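Local coordinates for protein L-threonine 3-dehydrogenase (Clostridioides difficile, PDB 7OL1) that probably catalyses the NAD(P)-dependent oxidation of the beta-hydroxyl group of L-threonine, as a member of the epimerase/dehydratase family, at residues T135-E144 and Q157-V168; V183-P191 and A251-I262. All coordinates share one frame; numbering follows the deposited sequence.

Interaction 1 (T135-E144 and Q157-V168); sequences TPSSIAAFGE and QRPNTMYGVTKV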
loop_
_atom_site.group_PDB
_atom_site.type_symbol
_atom_site.label_atom_id
_atom_site.label_comp_id
_atom_site.label_asym_id
_atom_site.label_seq_id
_atom_site.Cartn_x
_atom_site.Cartn_y
_atom_site.Cartn_z
ATOM N N THR A 135 9.220 -9.201 8.523
ATOM C CA THR A 135 8.366 -9.551 7.374
ATOM C C THR A 135 9.186 -9.489 6.090
ATOM O O THR A 135 9.751 -8.463 5.759
ATOM C CB THR A 135 7.260 -8.515 7.191
ATOM O OG1 THR A 135 6.955 -7.957 8.473
ATOM C CG2 THR A 135 6.065 -9.093 6.466
ATOM N N PRO A 136 9.246 -10.562 5.295
ATOM C CA PRO A 136 9.867 -10.498 3.989
ATOM C C PRO A 136 8.921 -9.812 3.007
ATOM O O PRO A 136 7.756 -9.917 3.202
ATOM C CB PRO A 136 10.054 -11.959 3.593
ATOM C CG PRO A 136 8.970 -12.703 4.337
ATOM C CD PRO A 136 8.680 -11.888 5.583
ATOM N N SER A 137 9.502 -9.068 2.067
ATOM C CA SER A 137 8.862 -8.390 0.915
ATOM C C SER A 137 9.493 -8.973 -0.339
ATOM O O SER A 137 10.102 -10.026 -0.197
ATOM C CB SER A 137 9.018 -6.906 1.006
ATOM O OG SER A 137 8.211 -6.275 0.029
ATOM N N SER A 138 9.353 -8.356 -1.510
ATOM C CA SER A 138 9.718 -9.017 -2.799
ATOM C C SER A 138 10.012 -7.970 -3.876
ATOM O O SER A 138 9.392 -6.871 -3.831
ATOM C CB SER A 138 8.577 -9.942 -3.245
ATOM O OG SER A 138 8.876 -10.679 -4.432
ATOM N N ILE A 139 10.826 -8.347 -4.863
ATOM C CA ILE A 139 10.919 -7.635 -6.174
ATOM C C ILE A 139 9.506 -7.357 -6.681
ATOM O O ILE A 139 9.360 -6.399 -7.481
ATOM C CB ILE A 139 11.722 -8.413 -7.230
ATOM C CG1 ILE A 139 11.655 -9.930 -6.998
ATOM C CG2 ILE A 139 13.145 -7.896 -7.277
ATOM C CD1 ILE A 139 12.160 -10.793 -8.156
ATOM N N ALA A 140 8.514 -8.150 -6.249
ATOM C CA ALA A 140 7.119 -8.062 -6.748
ATOM C C ALA A 140 6.471 -6.747 -6.294
ATOM O O ALA A 140 5.472 -6.312 -6.935
ATOM C CB ALA A 140 6.344 -9.277 -6.326
ATOM N N ALA A 141 7.077 -6.083 -5.311
ATOM C CA ALA A 141 6.639 -4.770 -4.781
ATOM C C ALA A 141 7.059 -3.622 -5.699
ATOM O O ALA A 141 7.004 -2.484 -5.207
ATOM C CB ALA A 141 7.259 -4.553 -3.424
ATOM N N PHE A 142 7.561 -3.912 -6.908
ATOM C CA PHE A 142 7.977 -2.934 -7.951
ATOM C C PHE A 142 7.103 -3.101 -9.220
ATOM O O PHE A 142 6.811 -4.272 -9.615
ATOM C CB PHE A 142 9.469 -3.113 -8.246
ATOM C CG PHE A 142 10.421 -2.672 -7.158
ATOM C CD1 PHE A 142 10.383 -1.393 -6.647
ATOM C CD2 PHE A 142 11.408 -3.523 -6.683
ATOM C CE1 PHE A 142 11.267 -1.001 -5.654
ATOM C CE2 PHE A 142 12.287 -3.135 -5.684
ATOM C CZ PHE A 142 12.208 -1.875 -5.159
ATOM N N GLY A 143 6.743 -1.970 -9.863
ATOM C CA GLY A 143 5.907 -1.876 -11.086
ATOM C C GLY A 143 6.678 -1.878 -12.411
ATOM O O GLY A 143 7.891 -2.182 -12.411
ATOM N N GLU A 144 5.988 -1.566 -13.521
ATOM C CA GLU A 144 6.537 -1.646 -14.909
ATOM C C GLU A 144 7.470 -0.469 -15.135
ATOM O O GLU A 144 8.475 -0.678 -15.821
ATOM C CB GLU A 144 5.453 -1.648 -15.989
ATOM C CG GLU A 144 5.274 -3.013 -16.648
ATOM C CD GLU A 144 3.835 -3.379 -16.994
ATOM O OE1 GLU A 144 3.120 -2.504 -17.533
ATOM O OE2 GLU A 144 3.420 -4.530 -16.704
ATOM N N GLN A 157 6.716 2.414 -6.559
ATOM C CA GLN A 157 6.129 1.096 -6.188
ATOM C C GLN A 157 4.637 1.116 -6.537
ATOM O O GLN A 157 3.784 1.560 -5.661
ATOM C CB GLN A 157 6.366 0.820 -4.698
ATOM C CG GLN A 157 7.831 0.586 -4.349
ATOM C CD GLN A 157 8.068 0.452 -2.865
ATOM O OE1 GLN A 157 7.984 1.422 -2.101
ATOM N NE2 GLN A 157 8.413 -0.756 -2.454
ATOM N N ARG A 158 4.345 0.724 -7.783
ATOM C CA ARG A 158 2.965 0.556 -8.309
ATOM C C ARG A 158 2.840 -0.778 -9.042
ATOM O O ARG A 158 2.649 -0.796 -10.257
ATOM C CB ARG A 158 2.585 1.693 -9.258
ATOM C CG ARG A 158 2.827 3.084 -8.692
ATOM C CD ARG A 158 1.779 3.599 -7.728
ATOM N NE ARG A 158 0.436 3.376 -8.241
ATOM C CZ ARG A 158 -0.626 4.025 -7.804
ATOM N NH1 ARG A 158 -0.499 4.959 -6.870
ATOM N NH2 ARG A 158 -1.812 3.756 -8.319
ATOM N N PRO A 159 2.860 -1.938 -8.336
ATOM C CA PRO A 159 2.757 -3.240 -8.996
ATOM C C PRO A 159 1.296 -3.531 -9.360
ATOM O O PRO A 159 0.415 -2.935 -8.800
ATOM C CB PRO A 159 3.335 -4.173 -7.929
ATOM C CG PRO A 159 2.832 -3.555 -6.652
ATOM C CD PRO A 159 2.901 -2.058 -6.871
ATOM N N ASN A 160 1.097 -4.421 -10.326
ATOM C CA ASN A 160 -0.213 -4.753 -10.956
ATOM C C ASN A 160 -0.617 -6.195 -10.587
ATOM O O ASN A 160 -1.630 -6.678 -11.134
ATOM C CB ASN A 160 -0.123 -4.598 -12.482
ATOM C CG ASN A 160 0.923 -5.510 -13.116
ATOM O OD1 ASN A 160 1.922 -5.896 -12.503
ATOM N ND2 ASN A 160 0.718 -5.873 -14.366
ATOM N N THR A 161 0.181 -6.889 -9.763
ATOM C CA THR A 161 -0.129 -8.215 -9.152
ATOM C C THR A 161 -0.687 -8.013 -7.732
ATOM O O THR A 161 -0.275 -7.013 -7.056
ATOM C CB THR A 161 1.116 -9.103 -9.073
ATOM O OG1 THR A 161 2.028 -8.551 -8.121
ATOM C CG2 THR A 161 1.824 -9.254 -10.400
ATOM N N MET A 162 -1.581 -8.906 -7.276
ATOM C CA MET A 162 -2.171 -8.812 -5.909
ATOM C C MET A 162 -1.053 -9.091 -4.909
ATOM O O MET A 162 -0.995 -8.374 -3.899
ATOM C CB MET A 162 -3.332 -9.789 -5.695
ATOM C CG MET A 162 -3.826 -9.899 -4.250
ATOM S SD MET A 162 -4.550 -8.391 -3.572
ATOM C CE MET A 162 -6.099 -8.316 -4.465
ATOM N N TYR A 163 -0.168 -10.054 -5.195
ATOM C CA TYR A 163 0.976 -10.335 -4.289
ATOM C C TYR A 163 1.753 -9.031 -4.070
ATOM O O TYR A 163 1.935 -8.601 -2.896
ATOM C CB TYR A 163 1.878 -11.449 -4.813
ATOM C CG TYR A 163 3.078 -11.703 -3.941
ATOM C CD1 TYR A 163 2.963 -11.725 -2.570
ATOM C CD2 TYR A 163 4.338 -11.910 -4.477
ATOM C CE1 TYR A 163 4.060 -11.935 -1.756
ATOM C CE2 TYR A 163 5.444 -12.146 -3.676
ATOM C CZ TYR A 163 5.297 -12.151 -2.311
ATOM O OH TYR A 163 6.336 -12.375 -1.484
ATOM N N GLY A 164 2.151 -8.376 -5.167
ATOM C CA GLY A 164 2.891 -7.100 -5.101
ATOM C C GLY A 164 2.151 -6.063 -4.282
ATOM O O GLY A 164 2.736 -5.417 -3.396
ATOM N N VAL A 165 0.877 -5.891 -4.542
ATOM C CA VAL A 165 0.104 -4.875 -3.782
ATOM C C VAL A 165 0.196 -5.179 -2.283
ATOM O O VAL A 165 0.238 -4.221 -1.501
ATOM C CB VAL A 165 -1.348 -4.885 -4.262
ATOM C CG1 VAL A 165 -2.273 -4.108 -3.326
ATOM C CG2 VAL A 165 -1.418 -4.396 -5.699
ATOM N N THR A 166 0.142 -6.458 -1.890
ATOM C CA THR A 166 0.104 -6.835 -0.460
ATOM C C THR A 166 1.478 -6.484 0.123
ATOM O O THR A 166 1.499 -5.912 1.226
ATOM C CB THR A 166 -0.360 -8.279 -0.201
ATOM O OG1 THR A 166 0.521 -9.269 -0.724
ATOM C CG2 THR A 166 -1.725 -8.574 -0.776
ATOM N N LYS A 167 2.561 -6.690 -0.633
ATOM C CA LYS A 167 3.954 -6.399 -0.187
ATOM C C LYS A 167 4.182 -4.873 -0.036
ATOM O O LYS A 167 4.776 -4.412 1.012
ATOM C CB LYS A 167 4.914 -7.134 -1.118
ATOM C CG LYS A 167 4.873 -8.653 -0.962
ATOM C CD LYS A 167 5.139 -9.164 0.468
ATOM C CE LYS A 167 3.905 -9.328 1.353
ATOM N NZ LYS A 167 4.244 -9.522 2.784
ATOM N N VAL A 168 3.632 -4.062 -0.924
ATOM C CA VAL A 168 3.782 -2.598 -0.735
ATOM C C VAL A 168 2.964 -2.167 0.473
ATOM O O VAL A 168 3.492 -1.391 1.276
ATOM C CB VAL A 168 3.385 -1.794 -1.984
ATOM C CG1 VAL A 168 3.453 -0.304 -1.687
ATOM C CG2 VAL A 168 4.232 -2.203 -3.171
HETATM O O HOH W 1 3.006 -2.398 -13.190
#
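The backbone oxygen of A140 is met by residues of 157-168: G164 CA approaches it at 3.3 Å, in a CA-H...O contact, and the P159 ring packs beside the same oxygen. G164, having no side chain, lets the first turn of helix 162-181 lie close against the short 3-10 turn 139-141. That helix start is capped by T161, whose OG1 accepts from G164 N at 3.0 Å. One residue before the glycine, Y163 has its CG anti to its backbone N (chi1 177°), which swings the ring back to S138 and A140. Y163 OH approaches S138 CB at 3.7 Å, while Y163 CD2 packs on A140 CB at 3.8 Å. One turn on, K167 bends at chi2 and chi3 so that its methylenes run along S137; the small S137 hydroxyl sits by K167 CB and bonds to E171. V168 CG2 adds an apolar contact, 3.8 Å from A141 CB. Beside A141, Q157 CG lies 4.0 Å from F142 CD1, with amide and ring planes 38° apart, and Q157 NE2 bonds to E171. R158 turns away, to E171 and D175 of the second subunit. Y163 and K167 have the spacing of the Tyr-x-x-x-Lys signature, and with S138 alongside the arrangement is consistent with the Ser-Tyr-Lys active site of short-chain dehydrogenases.

Interaction 2 (V183-P191 and A251-I262); sequences VDTRGVRFP and ADKLIHRNAFNI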
loop_
_atom_site.group_PDB
_atom_site.type_symbol
_atom_site.label_atom_id
_atom_site.label_comp_id
_atom_site.label_asym_id
_atom_site.label_seq_id
_atom_site.Cartn_x
_atom_site.Cartn_y
_atom_site.Cartn_z
ATOM N N VAL A 183 7.583 -0.218 17.343
ATOM C CA VAL A 183 7.784 -1.682 17.151
ATOM C C VAL A 183 9.071 -1.889 16.336
ATOM O O VAL A 183 9.241 -1.184 15.323
ATOM C CB VAL A 183 6.565 -2.312 16.451
ATOM C CG1 VAL A 183 6.716 -3.819 16.315
ATOM C CG2 VAL A 183 5.261 -1.961 17.154
ATOM N N ASP A 184 9.926 -2.847 16.710
ATOM C CA ASP A 184 11.155 -3.140 15.928
ATOM C C ASP A 184 10.725 -3.981 14.718
ATOM O O ASP A 184 11.023 -5.197 14.682
ATOM C CB ASP A 184 12.328 -3.701 16.766
ATOM C CG ASP A 184 13.602 -3.979 15.959
ATOM O OD1 ASP A 184 13.879 -3.202 15.009
ATOM O OD2 ASP A 184 14.269 -5.035 16.201
ATOM N N THR A 185 10.192 -3.316 13.686
ATOM C CA THR A 185 9.935 -3.929 12.355
ATOM C C THR A 185 11.118 -3.732 11.380
ATOM O O THR A 185 11.773 -2.646 11.374
ATOM C CB THR A 185 8.614 -3.385 11.807
ATOM O OG1 THR A 185 8.792 -2.059 11.307
ATOM C CG2 THR A 185 7.543 -3.413 12.877
ATOM N N ARG A 186 11.361 -4.750 10.558
ATOM C CA ARG A 186 12.451 -4.811 9.565
ATOM C C ARG A 186 12.156 -5.856 8.497
ATOM O O ARG A 186 11.457 -6.832 8.813
ATOM C CB ARG A 186 13.756 -5.264 10.223
ATOM C CG ARG A 186 14.236 -4.351 11.342
ATOM C CD ARG A 186 15.496 -4.919 11.940
ATOM N NE ARG A 186 15.785 -4.255 13.204
ATOM C CZ ARG A 186 16.994 -4.195 13.776
ATOM N NH1 ARG A 186 18.058 -4.777 13.230
ATOM N NH2 ARG A 186 17.118 -3.546 14.912
ATOM N N GLY A 187 12.747 -5.724 7.306
ATOM C CA GLY A 187 12.524 -6.733 6.258
ATOM C C GLY A 187 13.418 -6.565 5.059
ATOM O O GLY A 187 14.088 -5.558 4.945
ATOM N N VAL A 188 13.370 -7.523 4.150
ATOM C CA VAL A 188 14.182 -7.486 2.917
ATOM C C VAL A 188 13.242 -7.775 1.761
ATOM O O VAL A 188 12.255 -8.456 1.984
ATOM C CB VAL A 188 15.332 -8.499 2.984
ATOM C CG1 VAL A 188 16.275 -8.186 4.139
ATOM C CG2 VAL A 188 14.813 -9.922 3.059
ATOM N N ARG A 189 13.545 -7.214 0.597
ATOM C CA ARG A 189 12.921 -7.580 -0.687
ATOM C C ARG A 189 13.778 -8.682 -1.298
ATOM O O ARG A 189 14.805 -8.392 -1.901
ATOM C CB ARG A 189 12.783 -6.360 -1.599
ATOM C CG ARG A 189 12.240 -5.115 -0.913
ATOM C CD ARG A 189 11.835 -4.085 -1.957
ATOM N NE ARG A 189 11.207 -2.920 -1.366
ATOM C CZ ARG A 189 11.750 -1.721 -1.240
ATOM N NH1 ARG A 189 12.974 -1.466 -1.687
ATOM N NH2 ARG A 189 11.031 -0.758 -0.691
ATOM N N PHE A 190 13.369 -9.919 -1.111
ATOM C CA PHE A 190 14.006 -11.081 -1.761
ATOM C C PHE A 190 13.767 -11.031 -3.263
ATOM O O PHE A 190 12.667 -10.764 -3.762
ATOM C CB PHE A 190 13.496 -12.404 -1.190
ATOM C CG PHE A 190 13.941 -12.664 0.217
ATOM C CD1 PHE A 190 15.276 -12.864 0.503
ATOM C CD2 PHE A 190 13.029 -12.677 1.257
ATOM C CE1 PHE A 190 15.692 -13.085 1.806
ATOM C CE2 PHE A 190 13.448 -12.900 2.558
ATOM C CZ PHE A 190 14.775 -13.118 2.828
ATOM N N PRO A 191 14.824 -11.353 -4.015
ATOM C CA PRO A 191 14.683 -11.724 -5.410
ATOM C C PRO A 191 14.310 -13.196 -5.526
ATOM O O PRO A 191 14.050 -13.807 -4.518
ATOM C CB PRO A 191 16.116 -11.548 -5.913
ATOM C CG PRO A 191 16.973 -11.959 -4.731
ATOM C CD PRO A 191 16.219 -11.402 -3.542
ATOM N N ALA A 251 20.274 -1.229 15.802
ATOM C CA ALA A 251 19.101 -0.372 15.497
ATOM C C ALA A 251 19.509 0.952 14.849
ATOM O O ALA A 251 18.903 1.300 13.835
ATOM C CB ALA A 251 18.330 -0.093 16.767
ATOM N N ASP A 252 20.484 1.637 15.455
ATOM C CA ASP A 252 20.820 3.083 15.295
ATOM C C ASP A 252 21.308 3.421 13.874
ATOM O O ASP A 252 21.176 4.579 13.503
ATOM C CB ASP A 252 21.841 3.541 16.355
ATOM C CG ASP A 252 23.107 2.689 16.504
ATOM O OD1 ASP A 252 23.018 1.445 16.370
ATOM O OD2 ASP A 252 24.175 3.263 16.793
ATOM N N LYS A 253 21.834 2.483 13.085
ATOM C CA LYS A 253 22.338 2.776 11.709
ATOM C C LYS A 253 21.256 2.480 10.659
ATOM O O LYS A 253 21.575 2.517 9.444
ATOM C CB LYS A 253 23.610 1.973 11.412
ATOM C CG LYS A 253 24.645 1.979 12.531
ATOM C CD LYS A 253 26.062 2.221 12.082
ATOM C CE LYS A 253 26.611 3.521 12.636
ATOM N NZ LYS A 253 27.790 3.963 11.857
ATOM N N LEU A 254 20.026 2.181 11.086
ATOM C CA LEU A 254 18.917 1.803 10.160
ATOM C C LEU A 254 18.194 3.072 9.714
ATOM O O LEU A 254 17.596 3.729 10.558
ATOM C CB LEU A 254 17.955 0.841 10.860
ATOM C CG LEU A 254 18.501 -0.561 11.094
ATOM C CD1 LEU A 254 17.493 -1.417 11.840
ATOM C CD2 LEU A 254 18.902 -1.228 9.783
ATOM N N ILE A 255 18.294 3.440 8.450
ATOM C CA ILE A 255 17.559 4.633 7.963
ATOM C C ILE A 255 16.232 4.140 7.388
ATOM O O ILE A 255 15.194 4.728 7.722
ATOM C CB ILE A 255 18.410 5.434 6.957
ATOM C CG1 ILE A 255 19.557 6.154 7.681
ATOM C CG2 ILE A 255 17.533 6.395 6.154
ATOM C CD1 ILE A 255 20.925 5.939 7.057
ATOM N N HIS A 256 16.318 3.131 6.531
ATOM C CA HIS A 256 15.213 2.268 6.044
ATOM C C HIS A 256 14.977 1.074 6.989
ATOM O O HIS A 256 15.860 0.724 7.801
ATOM C CB HIS A 256 15.556 1.774 4.639
ATOM C CG HIS A 256 15.951 2.870 3.708
ATOM N ND1 HIS A 256 17.250 3.278 3.576
ATOM C CD2 HIS A 256 15.218 3.658 2.897
ATOM C CE1 HIS A 256 17.306 4.251 2.698
ATOM N NE2 HIS A 256 16.075 4.512 2.276
ATOM N N ARG A 257 13.805 0.460 6.885
ATOM C CA ARG A 257 13.416 -0.690 7.740
ATOM C C ARG A 257 12.643 -1.680 6.869
ATOM O O ARG A 257 13.130 -2.829 6.710
ATOM C CB ARG A 257 12.657 -0.193 8.972
ATOM C CG ARG A 257 13.550 0.110 10.171
ATOM C CD ARG A 257 12.847 0.689 11.398
ATOM N NE ARG A 257 13.178 -0.175 12.525
ATOM C CZ ARG A 257 14.000 0.159 13.485
ATOM N NH1 ARG A 257 14.543 1.359 13.491
ATOM N NH2 ARG A 257 14.268 -0.685 14.453
ATOM N N ASN A 258 11.514 -1.270 6.274
ATOM C CA ASN A 258 10.644 -2.232 5.547
ATOM C C ASN A 258 10.459 -1.723 4.132
ATOM O O ASN A 258 9.704 -0.771 3.944
ATOM C CB ASN A 258 9.303 -2.444 6.278
ATOM C CG ASN A 258 9.442 -3.044 7.668
ATOM O OD1 ASN A 258 9.572 -4.272 7.798
ATOM N ND2 ASN A 258 9.399 -2.197 8.698
ATOM N N ALA A 259 11.154 -2.304 3.147
ATOM C CA ALA A 259 12.154 -3.350 3.297
ATOM C C ALA A 259 13.344 -3.091 2.363
ATOM O O ALA A 259 13.163 -2.491 1.282
ATOM C CB ALA A 259 11.551 -4.690 2.943
ATOM N N PHE A 260 14.487 -3.677 2.698
ATOM C CA PHE A 260 15.796 -3.389 2.070
ATOM C C PHE A 260 15.924 -4.219 0.813
ATOM O O PHE A 260 15.762 -5.419 0.947
ATOM C CB PHE A 260 16.947 -3.775 2.993
ATOM C CG PHE A 260 17.230 -2.815 4.114
ATOM C CD1 PHE A 260 18.093 -1.757 3.925
ATOM C CD2 PHE A 260 16.722 -3.012 5.382
ATOM C CE1 PHE A 260 18.402 -0.885 4.962
ATOM C CE2 PHE A 260 17.021 -2.133 6.416
ATOM C CZ PHE A 260 17.847 -1.060 6.204
ATOM N N ASN A 261 16.242 -3.607 -0.328
ATOM C CA ASN A 261 16.728 -4.339 -1.520
ATOM C C ASN A 261 17.938 -5.178 -1.122
ATOM O O ASN A 261 18.857 -4.648 -0.426
ATOM C CB ASN A 261 17.242 -3.436 -2.623
ATOM C CG ASN A 261 16.184 -2.608 -3.287
ATOM O OD1 ASN A 261 14.999 -2.902 -3.171
ATOM N ND2 ASN A 261 16.640 -1.585 -3.992
ATOM N N ILE A 262 17.964 -6.428 -1.556
ATOM C CA ILE A 262 19.198 -7.235 -1.458
ATOM C C ILE A 262 19.291 -8.017 -2.747
ATOM O O ILE A 262 18.264 -8.214 -3.399
ATOM C CB ILE A 262 19.218 -8.151 -0.227
ATOM C CG1 ILE A 262 18.050 -9.130 -0.218
ATOM C CG2 ILE A 262 19.260 -7.362 1.056
ATOM C CD1 ILE A 262 18.232 -10.246 0.811
#
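D184 OD1 accepts from two arginines: R257 NH2 at 2.6 Å, in the R257 guanidinium plane, and R186, which grips the same oxygen side-on, its NE at 2.8 Å on the syn lone pair. The carboxylate and the R257 guanidinium stand 84° apart. Arginine suits both places by offering several donors: R257 NE also bonds to T185 O, in the carbonyl plane, and R186 NH1 reaches L246 O and A249 O. L254 CD1 sits over one face of the R186 guanidinium, 3.4 Å from R186 CZ. N258 ND2 donates to T185 OG1 at 2.7 Å.

G187 N bonds to R257 O ahead of the cis peptide between N258 and A259; the backbones then pair in parallel through F260 N to G187 O and R189 N to F260 O. The extended R189 side chain runs along A259, whose carbonyl oxygen lies over one guanidinium face, and R189 NH1 donates to N261 OD1 at 2.9 Å from above the amide plane; R189 NH2 pairs with E171. I262 CD1 packs against V188 CB and lies 3.9 Å from F190 CE1. Strand 184-194 thus pairs with 260-261 and 132-138, while helix 162-181 packs on T185 and N258, and helix 307-313 on L254 and F260.

In the fold
From strand 132-138 the chain makes the turn at 139-141, runs on to E144, and after twelve more residues without helix or strand returns at Q157, so interaction 1 closes a short loop. Helix 162-181 then leads into strand 184-194, completing a beta-alpha-beta crossover and opening interaction 2. This second contact closes a longer loop of 59 residues, including helices 207-217 and 236-248, when the chain reaches strand 260-261. The two lie in series, neither nested nor crossed, yet they touch: S137 N probably bonds to V188 O, and I139 N to F190 O. E171 serves S137, Q157 and R189, and R158 of the second subunit reaches N258 O, bringing the dimer interface to both.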